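Local coordinates for intracellular protein transport protein USO1 (Saccharomyces cerevisiae S288c, PDB 6LSU) that is required for protein transport from the endoplasmic reticulum to the Golgi, as a membrane tether whose globular head, the part in this chain, precedes a dimerising coiled-coil tail, at residues Thr87-Phe92 with Thr166-Glu171; Glu242-Gly245 with Leu251-Asn254; Met412-Ser417 with Phe500-Asn505. All coordinates share one frame; numbering follows the deposited sequence.

Contact 1. Residues Thr87-Phe92 with Thr166-Glu171; sequences TILILF and TIQLLE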
ATOM      1  N   THR A  87     -15.115  35.553 -17.454  1.00 64.40           N
ATOM      2  CA  THR A  87     -15.383  36.515 -16.349  1.00 64.56           C
ATOM      3  C   THR A  87     -15.690  35.697 -15.096  1.00 57.50           C
ATOM      4  O   THR A  87     -15.036  35.949 -14.029  1.00 52.33           O
ATOM      5  CB  THR A  87     -16.438  37.566 -16.726  1.00 68.30           C
ATOM      6  OG1 THR A  87     -15.895  38.325 -17.820  1.00 58.82           O
ATOM      7  CG2 THR A  87     -16.749  38.486 -15.553  1.00 68.46           C
ATOM      8  N   ILE A  88     -16.525  34.677 -15.213  1.00 53.33           N
ATOM      9  CA  ILE A  88     -16.864  33.847 -14.023  1.00 55.91           C
ATOM     10  C   ILE A  88     -15.608  33.179 -13.467  1.00 61.15           C
ATOM     11  O   ILE A  88     -15.439  33.132 -12.217  1.00 62.19           O
ATOM     12  CB  ILE A  88     -17.942  32.807 -14.330  1.00 56.89           C
ATOM     13  CG1 ILE A  88     -19.193  33.491 -14.877  1.00 55.90           C
ATOM     14  CG2 ILE A  88     -18.246  31.996 -13.061  1.00 61.33           C
ATOM     15  CD1 ILE A  88     -20.290  32.507 -15.230  1.00 59.63           C
ATOM     16  N   LEU A  89     -14.779  32.640 -14.370  1.00 62.38           N
ATOM     17  CA  LEU A  89     -13.529  31.931 -14.009  1.00 56.26           C
ATOM     18  C   LEU A  89     -12.591  32.906 -13.311  1.00 55.65           C
ATOM     19  O   LEU A  89     -11.913  32.506 -12.358  1.00 54.68           O
ATOM     20  CB  LEU A  89     -12.897  31.335 -15.269  1.00 53.93           C
ATOM     21  CG  LEU A  89     -13.521  30.000 -15.659  1.00 52.97           C
ATOM     22  CD1 LEU A  89     -13.063  29.516 -17.020  1.00 51.92           C
ATOM     23  CD2 LEU A  89     -13.222  28.975 -14.588  1.00 53.21           C
ATOM     24  N   ILE A  90     -12.553  34.154 -13.764  1.00 55.84           N
ATOM     25  CA  ILE A  90     -11.672  35.140 -13.075  1.00 57.86           C
ATOM     26  C   ILE A  90     -12.214  35.337 -11.660  1.00 60.17           C
ATOM     27  O   ILE A  90     -11.435  35.312 -10.668  1.00 63.83           O
ATOM     28  CB  ILE A  90     -11.589  36.448 -13.840  1.00 55.46           C
ATOM     29  CG1 ILE A  90     -10.915  36.209 -15.201  1.00 57.28           C
ATOM     30  CG2 ILE A  90     -10.884  37.478 -12.968  1.00 54.44           C
ATOM     31  CD1 ILE A  90     -10.679  37.478 -16.003  1.00 58.43           C
ATOM     32  N   LEU A  91     -13.535  35.420 -11.561  1.00 62.95           N
ATOM     33  CA  LEU A  91     -14.194  35.778 -10.287  1.00 64.41           C
ATOM     34  C   LEU A  91     -13.989  34.662  -9.263  1.00 61.44           C
ATOM     35  O   LEU A  91     -13.862  34.988  -8.045  1.00 64.02           O
ATOM     36  CB  LEU A  91     -15.666  36.062 -10.539  1.00 65.64           C
ATOM     37  CG  LEU A  91     -15.973  37.365 -11.271  1.00 63.54           C
ATOM     38  CD1 LEU A  91     -17.466  37.440 -11.566  1.00 63.30           C
ATOM     39  CD2 LEU A  91     -15.520  38.558 -10.457  1.00 63.95           C
ATOM     40  N   PHE A  92     -13.848  33.423  -9.718  1.00 58.01           N
ATOM     41  CA  PHE A  92     -13.869  32.238  -8.820  1.00 62.02           C
ATOM     42  C   PHE A  92     -12.939  32.361  -7.595  1.00 55.74           C
ATOM     43  O   PHE A  92     -13.354  31.902  -6.504  1.00 56.95           O
ATOM     44  CB  PHE A  92     -13.601  30.926  -9.543  1.00 63.46           C
ATOM     45  CG  PHE A  92     -14.244  29.790  -8.785  1.00 67.97           C
ATOM     46  CD1 PHE A  92     -15.604  29.588  -8.878  1.00 71.34           C
ATOM     47  CD2 PHE A  92     -13.525  29.004  -7.900  1.00 66.35           C
ATOM     48  CE1 PHE A  92     -16.234  28.594  -8.143  1.00 71.54           C
ATOM     49  CE2 PHE A  92     -14.146  27.988  -7.192  1.00 69.42           C
ATOM     50  CZ  PHE A  92     -15.503  27.791  -7.301  1.00 66.00           C
ATOM     51  N   THR A 166     -15.621  25.502 -20.176  1.00 55.83           N
ATOM     52  CA  THR A 166     -16.799  24.816 -19.568  1.00 57.66           C
ATOM     53  C   THR A 166     -16.330  23.687 -18.637  1.00 58.27           C
ATOM     54  O   THR A 166     -16.802  23.613 -17.489  1.00 58.53           O
ATOM     55  CB  THR A 166     -17.734  24.381 -20.689  1.00 54.54           C
ATOM     56  OG1 THR A 166     -18.104  25.574 -21.374  1.00 58.13           O
ATOM     57  CG2 THR A 166     -18.949  23.653 -20.186  1.00 63.52           C
ATOM     58  N   ILE A 167     -15.432  22.840 -19.130  1.00 62.61           N
ATOM     59  CA  ILE A 167     -14.770  21.746 -18.363  1.00 60.58           C
ATOM     60  C   ILE A 167     -14.160  22.360 -17.106  1.00 57.63           C
ATOM     61  O   ILE A 167     -14.428  21.890 -16.010  1.00 51.66           O
ATOM     62  CB  ILE A 167     -13.683  21.038 -19.195  1.00 62.23           C
ATOM     63  CG1 ILE A 167     -14.283  20.274 -20.371  1.00 64.92           C
ATOM     64  CG2 ILE A 167     -12.901  20.097 -18.305  1.00 65.70           C
ATOM     65  CD1 ILE A 167     -13.257  19.612 -21.267  1.00 63.02           C
ATOM     66  N   GLN A 168     -13.361  23.412 -17.280  1.00 58.95           N
ATOM     67  CA  GLN A 168     -12.640  24.067 -16.165  1.00 52.60           C
ATOM     68  C   GLN A 168     -13.647  24.596 -15.148  1.00 56.79           C
ATOM     69  O   GLN A 168     -13.383  24.380 -13.923  1.00 58.50           O
ATOM     70  CB  GLN A 168     -11.719  25.162 -16.696  1.00 48.54           C
ATOM     71  CG  GLN A 168     -10.553  24.576 -17.454  1.00 50.66           C
ATOM     72  CD  GLN A 168      -9.674  25.603 -18.145  1.00 51.22           C
ATOM     73  OE1 GLN A 168     -10.125  26.583 -18.723  1.00 56.16           O
ATOM     74  NE2 GLN A 168      -8.380  25.337 -18.120  1.00 50.20           N
ATOM     75  N   LEU A 169     -14.750  25.220 -15.597  1.00 59.36           N
ATOM     76  CA  LEU A 169     -15.737  25.842 -14.675  1.00 61.90           C
ATOM     77  C   LEU A 169     -16.392  24.738 -13.845  1.00 55.96           C
ATOM     78  O   LEU A 169     -16.478  24.888 -12.618  1.00 61.94           O
ATOM     79  CB  LEU A 169     -16.771  26.671 -15.445  1.00 66.21           C
ATOM     80  CG  LEU A 169     -17.736  27.481 -14.575  1.00 66.70           C
ATOM     81  CD1 LEU A 169     -16.985  28.388 -13.609  1.00 63.82           C
ATOM     82  CD2 LEU A 169     -18.681  28.287 -15.450  1.00 71.16           C
ATOM     83  N   LEU A 170     -16.766  23.643 -14.494  1.00 53.34           N
ATOM     84  CA  LEU A 170     -17.315  22.434 -13.824  1.00 55.54           C
ATOM     85  C   LEU A 170     -16.331  21.816 -12.833  1.00 55.97           C
ATOM     86  O   LEU A 170     -16.806  21.301 -11.786  1.00 58.60           O
ATOM     87  CB  LEU A 170     -17.688  21.419 -14.903  1.00 57.59           C
ATOM     88  CG  LEU A 170     -18.989  21.789 -15.606  1.00 62.07           C
ATOM     89  CD1 LEU A 170     -19.323  20.762 -16.675  1.00 61.26           C
ATOM     90  CD2 LEU A 170     -20.130  21.917 -14.581  1.00 62.52           C
ATOM     91  N   GLU A 171     -15.038  21.801 -13.164  1.00 55.02           N
ATOM     92  CA  GLU A 171     -14.005  21.328 -12.212  1.00 57.58           C
ATOM     93  C   GLU A 171     -14.032  22.257 -10.990  1.00 52.58           C
ATOM     94  O   GLU A 171     -13.876  21.781  -9.900  1.00 54.78           O
ATOM     95  CB  GLU A 171     -12.594  21.329 -12.825  1.00 53.81           C
ATOM     96  CG  GLU A 171     -12.251  20.182 -13.739  1.00 53.70           C
ATOM     97  CD  GLU A 171     -10.849  20.413 -14.324  1.00 63.05           C
ATOM     98  OE1 GLU A 171      -9.847  19.902 -13.744  1.00 69.33           O
ATOM     99  OE2 GLU A 171     -10.722  21.180 -15.306  1.00 56.49           O
TER
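Leu-89 and Leu-169 bring their CA atoms to 6.5 Å, where the short axes of 87-91 and 166-171 pass 10.5 Å apart and their N-to-C directions differ by 33°. Within this slightly splayed pairing, Leu-169 does most of the touching. Its CG stands anti to the backbone N (chi1 -173°), and from there CD1 reaches two residues of the facing helix, lying 3.9 Å from Ile-88 CG2 and 3.9 Å from Leu-89 CD2. Ile-88 CG2 and Leu-89 CD2 are themselves 6.1 Å apart, so the leucine methyl reaches into the angle between neighbouring side chains rather than meeting either alone. Ile-88 presents its short branch, and its side chain crosses that of Leu-169 at about a right angle. The segments belong to consecutive armadillo repeats, ARM 1 and ARM 2, and their modest crossing angle fits helices of successive units laid side by side in an alpha-solenoid. Helix 132-143 fills in beside the pair, with Ile-137 against Ile-88 and Leu-141 against Leu-169. On the far side of 166-171, Ile-167 and Leu-170 pack on helix 204-218. Leu-89 extends past the Leu-169 methyl towards the opposing backbone: CD2 comes 4.0 Å from Leu-169 CA, while its CD1 lies 4.5 Å from Gln-168 OE1.

Contact 2. Residues Glu242-Gly245 with Leu251-Asn254; sequences EEEG and LVVN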
ATOM      1  N   GLU A 242      -1.089   4.792 -24.127  1.00 61.68           N
ATOM      2  CA  GLU A 242      -0.084   4.359 -25.139  1.00 70.12           C
ATOM      3  C   GLU A 242       0.314   5.524 -26.059  1.00 67.68           C
ATOM      4  O   GLU A 242       1.511   5.667 -26.326  1.00 66.28           O
ATOM      5  CB  GLU A 242      -0.468   3.136 -25.963  1.00 78.00           C
ATOM      6  CG  GLU A 242       0.783   2.348 -26.398  1.00 99.69           C
ATOM      7  CD  GLU A 242       1.938   2.156 -25.397  1.00107.20           C
ATOM      8  OE1 GLU A 242       1.687   1.774 -24.206  1.00111.10           O
ATOM      9  OE2 GLU A 242       3.108   2.388 -25.812  1.00109.09           O
ATOM     10  N   GLU A 243      -0.636   6.371 -26.433  1.00 67.29           N
ATOM     11  CA  GLU A 243      -0.415   7.589 -27.260  1.00 65.13           C
ATOM     12  C   GLU A 243       0.561   8.546 -26.537  1.00 64.07           C
ATOM     13  O   GLU A 243       1.443   9.133 -27.215  1.00 61.00           O
ATOM     14  CB  GLU A 243      -1.791   8.179 -27.570  1.00 70.50           C
ATOM     15  CG  GLU A 243      -1.888   8.953 -28.859  1.00 84.28           C
ATOM     16  CD  GLU A 243      -3.217   9.698 -28.928  1.00 92.33           C
ATOM     17  OE1 GLU A 243      -4.295   9.062 -28.685  1.00 93.18           O
ATOM     18  OE2 GLU A 243      -3.171  10.924 -29.137  1.00 92.31           O
ATOM     19  N   GLU A 244       0.527   8.661 -25.205  1.00 65.51           N
ATOM     20  CA  GLU A 244       1.443   9.601 -24.475  1.00 67.76           C
ATOM     21  C   GLU A 244       2.776   8.956 -24.047  1.00 66.45           C
ATOM     22  O   GLU A 244       3.599   9.666 -23.443  1.00 74.38           O
ATOM     23  CB  GLU A 244       0.693  10.192 -23.293  1.00 68.02           C
ATOM     24  CG  GLU A 244      -0.392  11.150 -23.737  1.00 69.03           C
ATOM     25  CD  GLU A 244       0.137  12.401 -24.417  1.00 72.77           C
ATOM     26  OE1 GLU A 244       1.090  13.018 -23.856  1.00 76.98           O
ATOM     27  OE2 GLU A 244      -0.436  12.783 -25.479  1.00 72.35           O
ATOM     28  N   GLY A 245       2.998   7.671 -24.340  1.00 65.66           N
ATOM     29  CA  GLY A 245       4.283   6.998 -24.083  1.00 61.50           C
ATOM     30  C   GLY A 245       4.263   6.081 -22.882  1.00 59.51           C
ATOM     31  O   GLY A 245       5.334   5.807 -22.351  1.00 61.22           O
ATOM     32  N   LEU A 251       2.063  13.546 -16.411  1.00 50.14           N
ATOM     33  CA  LEU A 251       0.859  13.693 -15.571  1.00 54.03           C
ATOM     34  C   LEU A 251      -0.373  13.069 -16.248  1.00 53.43           C
ATOM     35  O   LEU A 251      -1.173  12.417 -15.507  1.00 56.83           O
ATOM     36  CB  LEU A 251       0.646  15.167 -15.264  1.00 56.23           C
ATOM     37  CG  LEU A 251       1.301  15.651 -13.995  1.00 56.48           C
ATOM     38  CD1 LEU A 251       0.805  17.082 -13.728  1.00 61.28           C
ATOM     39  CD2 LEU A 251       0.976  14.752 -12.830  1.00 56.38           C
ATOM     40  N   VAL A 252      -0.516  13.212 -17.571  1.00 47.77           N
ATOM     41  CA  VAL A 252      -1.737  12.729 -18.276  1.00 53.44           C
ATOM     42  C   VAL A 252      -1.905  11.225 -18.009  1.00 55.23           C
ATOM     43  O   VAL A 252      -3.036  10.813 -17.697  1.00 59.56           O
ATOM     44  CB  VAL A 252      -1.727  13.063 -19.776  1.00 53.03           C
ATOM     45  CG1 VAL A 252      -2.951  12.498 -20.468  1.00 57.77           C
ATOM     46  CG2 VAL A 252      -1.691  14.563 -19.980  1.00 56.11           C
ATOM     47  N   VAL A 253      -0.816  10.449 -18.068  1.00 56.82           N
ATOM     48  CA  VAL A 253      -0.842   8.998 -17.717  1.00 55.01           C
ATOM     49  C   VAL A 253      -1.209   8.802 -16.250  1.00 49.03           C
ATOM     50  O   VAL A 253      -1.986   7.906 -15.979  1.00 49.16           O
ATOM     51  CB  VAL A 253       0.483   8.317 -18.067  1.00 51.97           C
ATOM     52  CG1 VAL A 253       0.540   6.912 -17.538  1.00 53.25           C
ATOM     53  CG2 VAL A 253       0.668   8.341 -19.563  1.00 54.05           C
ATOM     54  N   ASN A 254      -0.673   9.627 -15.358  1.00 49.73           N
ATOM     55  CA  ASN A 254      -1.017   9.601 -13.909  1.00 47.47           C
ATOM     56  C   ASN A 254      -2.531   9.837 -13.768  1.00 44.29           C
ATOM     57  O   ASN A 254      -3.218   9.055 -13.061  1.00 39.17           O
ATOM     58  CB  ASN A 254      -0.240  10.674 -13.156  1.00 50.61           C
ATOM     59  CG  ASN A 254      -0.058  10.359 -11.694  1.00 46.02           C
ATOM     60  OD1 ASN A 254       0.835  10.883 -11.073  1.00 53.64           O
ATOM     61  ND2 ASN A 254      -0.858   9.500 -11.141  1.00 49.53           N
TER
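Val-252 is the first residue of 251-254 to meet the facing helix end, its CG1 lying 4.4 Å from Glu-244 CG. Its CB points at segment 242-245, and the same side chain also packs on Asp-208 and Ile-211 of helix 204-218, so it sits where three helices converge. Val-253 follows and makes the nearer approach, CG2 to Glu-244 CB at 4.2 Å. This is the branch that lies beside the backbone N, whereas CG1 is anti to it (chi1 172°). Here the CA atoms of Glu-244 and Val-253 are 7.2 Å apart, the nearest CA pair of the two segments. Asn-254 then turns off the interface, and its OD1 accepts a hydrogen bond from Gln-302 of helix 301-317. The two helices, 233-244 and 251-264, belong to one armadillo repeat, ARM 4, and a short link joins them. Gly-245 begins that link with a Schellman motif: its phi is positive (104°), and one of the motif's two bonds back into the last turn runs from its N to Glu-242 O at 3.2 Å. At such backbone angles a CB would press on the preceding carbonyl, which accounts for glycine here. Both valines thus touch the aliphatic part of Glu-244. The chain of this glutamate bends at chi2 (-66°), and its CD lies about 5.0 Å from Val-252 CG1, while OE2 forms a salt bridge with Arg-207. The chemistry is therefore divided along one side chain: loose aliphatic contacts at CB and CG face the second helix of the pair, and the charged end is paired with helix 204-218.

Contact 3. Residues Met412-Ser417 with Phe500-Asn505; sequences MLYANS and FEVLLN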
ATOM      1  N   MET A 412      14.578 -12.114   1.957  1.00 51.07           N
ATOM      2  CA  MET A 412      14.043 -11.974   3.325  1.00 53.41           C
ATOM      3  C   MET A 412      15.200 -12.057   4.341  1.00 57.37           C
ATOM      4  O   MET A 412      15.214 -11.192   5.284  1.00 59.85           O
ATOM      5  CB  MET A 412      12.991 -13.048   3.632  1.00 46.51           C
ATOM      6  CG  MET A 412      12.220 -12.673   4.844  1.00 48.09           C
ATOM      7  SD  MET A 412      10.998 -13.885   5.299  1.00 52.78           S
ATOM      8  CE  MET A 412      12.011 -15.342   5.190  1.00 59.77           C
ATOM      9  N   LEU A 413      16.077 -13.069   4.209  1.00 54.85           N
ATOM     10  CA  LEU A 413      17.054 -13.476   5.271  1.00 57.78           C
ATOM     11  C   LEU A 413      18.348 -12.674   5.139  1.00 57.45           C
ATOM     12  O   LEU A 413      18.740 -12.086   6.164  1.00 64.58           O
ATOM     13  CB  LEU A 413      17.413 -14.964   5.151  1.00 59.04           C
ATOM     14  CG  LEU A 413      16.290 -15.939   5.448  1.00 55.32           C
ATOM     15  CD1 LEU A 413      16.753 -17.364   5.305  1.00 55.23           C
ATOM     16  CD2 LEU A 413      15.739 -15.705   6.835  1.00 61.27           C
ATOM     17  N   TYR A 414      18.966 -12.670   3.940  1.00 55.55           N
ATOM     18  CA  TYR A 414      20.358 -12.216   3.731  1.00 62.23           C
ATOM     19  C   TYR A 414      20.459 -10.925   2.911  1.00 65.44           C
ATOM     20  O   TYR A 414      21.613 -10.587   2.503  1.00 74.91           O
ATOM     21  CB  TYR A 414      21.201 -13.300   3.043  1.00 65.49           C
ATOM     22  CG  TYR A 414      21.141 -14.649   3.704  1.00 70.42           C
ATOM     23  CD1 TYR A 414      21.837 -14.932   4.873  1.00 63.53           C
ATOM     24  CD2 TYR A 414      20.346 -15.650   3.150  1.00 74.40           C
ATOM     25  CE1 TYR A 414      21.722 -16.176   5.493  1.00 63.86           C
ATOM     26  CE2 TYR A 414      20.230 -16.892   3.755  1.00 76.99           C
ATOM     27  CZ  TYR A 414      20.909 -17.152   4.939  1.00 72.10           C
ATOM     28  OH  TYR A 414      20.748 -18.370   5.535  1.00 75.63           O
ATOM     29  N   ALA A 415      19.348 -10.231   2.613  1.00 75.07           N
ATOM     30  CA  ALA A 415      19.406  -9.056   1.705  1.00 69.91           C
ATOM     31  C   ALA A 415      19.336  -7.790   2.537  1.00 79.63           C
ATOM     32  O   ALA A 415      18.533  -6.877   2.171  1.00 77.74           O
ATOM     33  CB  ALA A 415      18.316  -9.075   0.670  1.00 79.30           C
ATOM     34  N   ASN A 416      20.143  -7.716   3.596  1.00 82.44           N
ATOM     35  CA  ASN A 416      20.416  -6.422   4.275  1.00 90.02           C
ATOM     36  C   ASN A 416      21.482  -5.705   3.434  1.00 91.56           C
ATOM     37  O   ASN A 416      22.074  -6.339   2.519  1.00105.61           O
ATOM     38  CB  ASN A 416      20.743  -6.619   5.755  1.00 88.16           C
ATOM     39  CG  ASN A 416      22.095  -7.259   5.988  1.00 87.06           C
ATOM     40  OD1 ASN A 416      22.783  -7.678   5.057  1.00 88.14           O
ATOM     41  ND2 ASN A 416      22.497  -7.325   7.239  1.00 87.39           N
ATOM     42  N   SER A 417      21.682  -4.415   3.675  1.00 88.57           N
ATOM     43  CA  SER A 417      22.577  -3.543   2.857  1.00101.69           C
ATOM     44  C   SER A 417      21.932  -3.235   1.495  1.00 96.46           C
ATOM     45  O   SER A 417      21.499  -2.091   1.327  1.00 94.94           O
ATOM     46  CB  SER A 417      23.999  -4.096   2.649  1.00104.65           C
ATOM     47  OG  SER A 417      24.473  -4.868   3.747  1.00102.34           O
ATOM     48  N   PHE A 500      16.248 -23.403   8.336  1.00 62.69           N
ATOM     49  CA  PHE A 500      16.822 -24.292   9.375  1.00 63.94           C
ATOM     50  C   PHE A 500      18.292 -23.928   9.586  1.00 70.29           C
ATOM     51  O   PHE A 500      18.765 -23.869  10.728  1.00 71.07           O
ATOM     52  CB  PHE A 500      16.624 -25.738   8.983  1.00 60.15           C
ATOM     53  CG  PHE A 500      15.219 -26.213   9.207  1.00 62.06           C
ATOM     54  CD1 PHE A 500      14.715 -26.325  10.490  1.00 61.42           C
ATOM     55  CD2 PHE A 500      14.412 -26.568   8.147  1.00 60.75           C
ATOM     56  CE1 PHE A 500      13.425 -26.791  10.696  1.00 65.34           C
ATOM     57  CE2 PHE A 500      13.111 -26.980   8.363  1.00 62.03           C
ATOM     58  CZ  PHE A 500      12.626 -27.118   9.632  1.00 59.01           C
ATOM     59  N   GLU A 501      18.975 -23.619   8.491  1.00 63.46           N
ATOM     60  CA  GLU A 501      20.342 -23.095   8.556  1.00 73.97           C
ATOM     61  C   GLU A 501      20.357 -21.936   9.555  1.00 74.56           C
ATOM     62  O   GLU A 501      21.219 -21.947  10.402  1.00 81.06           O
ATOM     63  CB  GLU A 501      20.819 -22.680   7.169  1.00 85.01           C
ATOM     64  CG  GLU A 501      22.281 -23.000   6.927  1.00100.24           C
ATOM     65  CD  GLU A 501      22.690 -23.002   5.461  1.00112.46           C
ATOM     66  OE1 GLU A 501      23.657 -23.727   5.122  1.00126.40           O
ATOM     67  OE2 GLU A 501      22.041 -22.288   4.659  1.00125.42           O
ATOM     68  N   VAL A 502      19.429 -20.977   9.469  1.00 69.01           N
ATOM     69  CA  VAL A 502      19.449 -19.787  10.361  1.00 64.37           C
ATOM     70  C   VAL A 502      18.997 -20.217  11.763  1.00 62.58           C
ATOM     71  O   VAL A 502      19.683 -19.961  12.768  1.00 69.64           O
ATOM     72  CB  VAL A 502      18.572 -18.659   9.804  1.00 60.75           C
ATOM     73  CG1 VAL A 502      18.340 -17.563  10.837  1.00 56.33           C
ATOM     74  CG2 VAL A 502      19.175 -18.093   8.528  1.00 61.69           C
ATOM     75  N   LEU A 503      17.881 -20.901  11.836  1.00 59.22           N
ATOM     76  CA  LEU A 503      17.243 -21.199  13.148  1.00 58.80           C
ATOM     77  C   LEU A 503      18.146 -22.082  14.044  1.00 64.81           C
ATOM     78  O   LEU A 503      18.009 -21.970  15.289  1.00 68.71           O
ATOM     79  CB  LEU A 503      15.930 -21.915  12.896  1.00 51.45           C
ATOM     80  CG  LEU A 503      15.152 -22.238  14.154  1.00 52.02           C
ATOM     81  CD1 LEU A 503      14.551 -20.982  14.690  1.00 57.67           C
ATOM     82  CD2 LEU A 503      14.064 -23.266  13.932  1.00 53.40           C
ATOM     83  N   LEU A 504      18.990 -22.955  13.486  1.00 59.42           N
ATOM     84  CA  LEU A 504      19.649 -24.047  14.254  1.00 61.75           C
ATOM     85  C   LEU A 504      21.180 -23.932  14.175  1.00 56.63           C
ATOM     86  O   LEU A 504      21.871 -24.849  14.624  1.00 63.60           O
ATOM     87  CB  LEU A 504      19.175 -25.427  13.736  1.00 60.77           C
ATOM     88  CG  LEU A 504      17.674 -25.731  13.860  1.00 59.41           C
ATOM     89  CD1 LEU A 504      17.280 -26.966  13.063  1.00 56.16           C
ATOM     90  CD2 LEU A 504      17.265 -25.935  15.315  1.00 64.63           C
ATOM     91  N   ASN A 505      21.702 -22.886  13.570  1.00 63.46           N
ATOM     92  CA  ASN A 505      23.162 -22.646  13.475  1.00 67.42           C
ATOM     93  C   ASN A 505      23.469 -21.347  14.188  1.00 68.20           C
ATOM     94  O   ASN A 505      22.527 -20.562  14.458  1.00 66.98           O
ATOM     95  CB  ASN A 505      23.738 -22.603  12.065  1.00 69.99           C
ATOM     96  CG  ASN A 505      23.756 -23.970  11.411  1.00 82.52           C
ATOM     97  OD1 ASN A 505      23.149 -24.909  11.932  1.00 91.29           O
ATOM     98  ND2 ASN A 505      24.406 -24.080  10.251  1.00 91.46           N
TER
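Leu-413 and Val-502 are the nearest CA pair, 8.5 Å apart, between the last turn of helix 404-414 and the short helix that holds 500-504. The former lies in ARM 7 and the latter in ARM 8, so the contact bridges consecutive armadillo repeats of the globular head although 82 residues separate the segments. Ala-415 is the first residue to leave helical angles, and the chain beyond it departs from the interface. With this wide backbone spacing, long side chains on 412-417 meet a compact valine. Leu-413 directs its CB at the other segment and brings CD1 to 4.1 Å from Val-502 CG2. Tyr-414 starts out at a slant, but its ring extends beside Leu-413 until OH, its nearest atom, is 3.4 Å from Val-502 CG2, with CZ next at 4.1 Å. With chi1 168° the valine CG1 is anti to the backbone N, and CG2, beside it, is the branch that meets both residues. It approaches the tyrosine obliquely. One face of the ring is covered near its rim by Leu-413 CB, 3.6 Å above the plane, an intrahelical packing that should limit the ring's swing. Lys-516 of helix 514-528 touches both Tyr-414 and Val-502, and Thr-520 touches both Leu-413 and Val-502. Tyr-414 also meets a crystal neighbour, so the lattice may influence its placement. Glu-501 borders the phenol with one carboxylate oxygen while the other, OE1, is hydrogen-bonded to Ser-456; Tyr-414 OH and Glu-501 OE2 lie 4.2 Å apart.

How the contacts relate
The three contacts follow one another along the chain and sample different levels of the armadillo solenoid. Contact 1 joins ARM 1 to ARM 2, contact 2 lies within ARM 4, and contact 3 joins ARM 7 to ARM 8. Contacts 1 and 2 are on the same side of the chain's centre, with centres 26 Å apart and nearest atoms about 11 Å apart. Helix 204-218 packs on the far side of 166-171 and also touches Glu-244 and Val-252 of contact 2. Contact 3 is more remote: its centre is 42 Å from that of contact 2 and 60 Å from that of contact 1, which lies across the chain's centre. These separations reflect the elongated course of the head.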